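Local coordinates for protein LacI family sugar-binding transcriptional regulator (Enterococcus faecalis V583, PDB 4RK0) that binds ribose in the crystal between the two lobes of its periplasmic-binding-protein-like core and probably regulates transcription as a LacI-family DNA-binding factor, at residues Pro225-Ala230 against Arg267-Pro272. Residues are numbered along the deposited sequence; the frame is centred on the assembly and turned at random.
Sequences PLTTIA and RFSTAP
Arg267 and Ser269 reach across to Leu226 and Thr227 in the periplasmic-binding-protein-like fold of the LacI family, where the chain leading into strand 228-230 meets the loop that follows strand 257-265. Two hydrogen bonds join a backbone N-H of one segment to a side-chain hydroxyl of the other: Arg267 N donates to Thr227 OG1 (2.8 Å), and Thr227 N to Ser269 OG (3.0 Å). With OG between its own backbone N and carbonyl carbon (chi1 70°), Ser269 presents it to Thr227 N; a hydrogen bond from the same OG to Ile210 O ties the loop to strand 209-211. A single backbone-to-backbone bond, Phe268 N to Pro225 O (2.9 Å), lies beside them. The extended Arg267 chain runs alongside Pro225 and Leu226, with CD 3.7 Å from Pro225 CB. NH1 donates to Leu226 O (2.8 Å, N-H...O 162°), which lies in the guanidinium plane; NH2 turns to Glu220, in a salt bridge, and Asn215, so partners on both nitrogens should restrict the group's rotation. Thr228 CG2 lies beside Arg267 NH1, and Thr228 OG1 is hydrogen-bonded to Asp187 OD1. Thr270 OG1 is hydrogen-bonded to His119 and Gln123. A water bonds to Thr227 OG1 (2.6 Å), Thr270 OG1 and, weakly, Arg267 O, and accepts from Thr270 N at 2.9 Å.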
ATOM      1  N   PRO A 225       5.837   4.881 -18.229  1.00 26.17           N
ATOM      2  CA  PRO A 225       6.025   5.499 -16.925  1.00 23.89           C
ATOM      3  C   PRO A 225       5.267   6.832 -16.858  1.00 26.53           C
ATOM      4  O   PRO A 225       5.264   7.608 -17.842  1.00 26.79           O
ATOM      5  CB  PRO A 225       7.528   5.657 -16.803  1.00 33.04           C
ATOM      6  CG  PRO A 225       8.070   4.556 -17.652  1.00 30.23           C
ATOM      7  CD  PRO A 225       7.099   4.321 -18.756  1.00 30.93           C
ATOM      8  N   LEU A 226       4.635   7.053 -15.710  1.00 27.03           N
ATOM      9  CA  LEU A 226       3.623   8.114 -15.530  1.00 26.30           C
ATOM     10  C   LEU A 226       4.267   9.439 -15.064  1.00 23.76           C
ATOM     11  O   LEU A 226       4.961   9.515 -14.023  1.00 25.23           O
ATOM     12  CB  LEU A 226       2.537   7.656 -14.536  1.00 25.62           C
ATOM     13  CG  LEU A 226       1.477   8.677 -14.147  1.00 23.12           C
ATOM     14  CD1 LEU A 226       0.621   9.050 -15.357  1.00 19.04           C
ATOM     15  CD2 LEU A 226       0.619   8.117 -13.019  1.00 26.90           C
ATOM     16  N   THR A 227       4.004  10.460 -15.873  1.00 29.18           N
ATOM     17  CA  THR A 227       4.336  11.845 -15.608  1.00 22.89           C
ATOM     18  C   THR A 227       3.372  12.286 -14.559  1.00 27.64           C
ATOM     19  O   THR A 227       2.157  12.019 -14.672  1.00 24.44           O
ATOM     20  CB  THR A 227       4.187  12.683 -16.890  1.00 25.57           C
ATOM     21  OG1 THR A 227       5.191  12.297 -17.835  1.00 27.77           O
ATOM     22  CG2 THR A 227       4.324  14.202 -16.604  1.00 26.11           C
ATOM     23  N   THR A 228       3.883  12.968 -13.540  1.00 22.62           N
ATOM     24  CA  THR A 228       3.087  13.228 -12.354  1.00 19.38           C
ATOM     25  C   THR A 228       3.635  14.404 -11.548  1.00 26.39           C
ATOM     26  O   THR A 228       4.704  14.915 -11.833  1.00 31.42           O
ATOM     27  CB  THR A 228       3.067  11.958 -11.468  1.00 24.04           C
ATOM     28  OG1 THR A 228       2.069  12.120 -10.483  1.00 24.17           O
ATOM     29  CG2 THR A 228       4.424  11.668 -10.827  1.00 25.15           C
ATOM     30  N   ILE A 229       2.860  14.855 -10.580  1.00 28.68           N
ATOM     31  CA  ILE A 229       3.300  15.865  -9.625  1.00 18.30           C
ATOM     32  C   ILE A 229       3.700  15.178  -8.368  1.00 22.27           C
ATOM     33  O   ILE A 229       2.891  14.463  -7.789  1.00 26.82           O
ATOM     34  CB  ILE A 229       2.154  16.845  -9.298  1.00 24.12           C
ATOM     35  CG1 ILE A 229       1.702  17.580 -10.539  1.00 22.75           C
ATOM     36  CG2 ILE A 229       2.620  17.842  -8.227  1.00 36.54           C
ATOM     37  CD1 ILE A 229       2.782  18.179 -11.406  1.00 29.47           C
ATOM     38  N   ALA A 230       4.944  15.369  -7.931  1.00 23.18           N
ATOM     39  CA  ALA A 230       5.430  14.686  -6.761  1.00 24.21           C
ATOM     40  C   ALA A 230       5.120  15.443  -5.468  1.00 26.61           C
ATOM     41  O   ALA A 230       5.477  16.601  -5.319  1.00 28.56           O
ATOM     42  CB  ALA A 230       6.949  14.459  -6.836  1.00 28.48           C
ATOM     43  N   ARG A 267       7.905  12.009 -17.169  1.00 24.72           N
ATOM     44  CA  ARG A 267       8.228  10.669 -17.624  1.00 29.43           C
ATOM     45  C   ARG A 267       7.763  10.509 -19.054  1.00 32.10           C
ATOM     46  O   ARG A 267       8.152  11.324 -19.935  1.00 31.46           O
ATOM     47  CB  ARG A 267       7.666   9.618 -16.647  1.00 23.28           C
ATOM     48  CG  ARG A 267       8.310   9.693 -15.308  1.00 28.25           C
ATOM     49  CD  ARG A 267       8.060   8.441 -14.477  1.00 31.66           C
ATOM     50  NE  ARG A 267       8.759   8.535 -13.206  1.00 25.79           N
ATOM     51  CZ  ARG A 267       8.217   8.967 -12.056  1.00 26.99           C
ATOM     52  NH1 ARG A 267       6.959   9.399 -12.018  1.00 25.80           N
ATOM     53  NH2 ARG A 267       8.949   8.999 -10.948  1.00 27.66           N
ATOM     54  N   PHE A 268       6.937   9.503 -19.341  1.00 28.18           N
ATOM     55  CA  PHE A 268       6.678   9.147 -20.710  1.00 31.29           C
ATOM     56  C   PHE A 268       5.217   9.074 -21.068  1.00 27.82           C
ATOM     57  O   PHE A 268       4.847   8.621 -22.162  1.00 26.60           O
ATOM     58  CB  PHE A 268       7.463   7.866 -21.065  1.00 31.23           C
ATOM     59  CG  PHE A 268       8.939   8.100 -21.124  1.00 35.54           C
ATOM     60  CD1 PHE A 268       9.520   8.657 -22.264  1.00 47.29           C
ATOM     61  CD2 PHE A 268       9.748   7.869 -20.018  1.00 34.13           C
ATOM     62  CE1 PHE A 268      10.879   8.922 -22.317  1.00 55.20           C
ATOM     63  CE2 PHE A 268      11.119   8.137 -20.066  1.00 47.61           C
ATOM     64  CZ  PHE A 268      11.681   8.661 -21.218  1.00 63.56           C
ATOM     65  N   SER A 269       4.362   9.606 -20.211  1.00 25.69           N
ATOM     66  CA  SER A 269       2.925   9.469 -20.460  1.00 27.42           C
ATOM     67  C   SER A 269       2.262  10.677 -21.141  1.00 32.91           C
ATOM     68  O   SER A 269       1.076  10.677 -21.347  1.00 23.31           O
ATOM     69  CB  SER A 269       2.214   9.127 -19.136  1.00 26.07           C
ATOM     70  OG  SER A 269       2.218  10.228 -18.252  1.00 24.18           O
ATOM     71  N   THR A 270       3.040  11.696 -21.469  1.00 30.45           N
ATOM     72  CA  THR A 270       2.553  12.780 -22.319  1.00 24.44           C
ATOM     73  C   THR A 270       3.400  12.968 -23.557  1.00 31.26           C
ATOM     74  O   THR A 270       4.567  12.592 -23.591  1.00 32.40           O
ATOM     75  CB  THR A 270       2.525  14.130 -21.548  1.00 26.88           C
ATOM     76  OG1 THR A 270       3.865  14.599 -21.321  1.00 30.15           O
ATOM     77  CG2 THR A 270       1.815  13.975 -20.208  1.00 32.85           C
ATOM     78  N   ALA A 271       2.805  13.588 -24.572  1.00 31.76           N
ATOM     79  CA  ALA A 271       3.522  13.936 -25.767  1.00 24.37           C
ATOM     80  C   ALA A 271       2.920  15.169 -26.439  1.00 31.56           C
ATOM     81  O   ALA A 271       1.740  15.462 -26.266  1.00 28.39           O
ATOM     82  CB  ALA A 271       3.550  12.757 -26.758  1.00 38.41           C
ATOM     83  N   PRO A 272       3.734  15.889 -27.228  1.00 32.62           N
ATOM     84  CA  PRO A 272       3.153  17.081 -27.865  1.00 32.04           C
ATOM     85  C   PRO A 272       2.060  16.724 -28.828  1.00 31.66           C
ATOM     86  O   PRO A 272       2.172  15.758 -29.596  1.00 38.37           O
ATOM     87  CB  PRO A 272       4.350  17.764 -28.558  1.00 37.66           C
ATOM     88  CG  PRO A 272       5.572  17.132 -28.016  1.00 41.51           C
ATOM     89  CD  PRO A 272       5.196  15.817 -27.377  1.00 35.36           C
TER
HETATM   90  O   HOH W   1       5.456  12.845 -20.361  1.00 32.08           O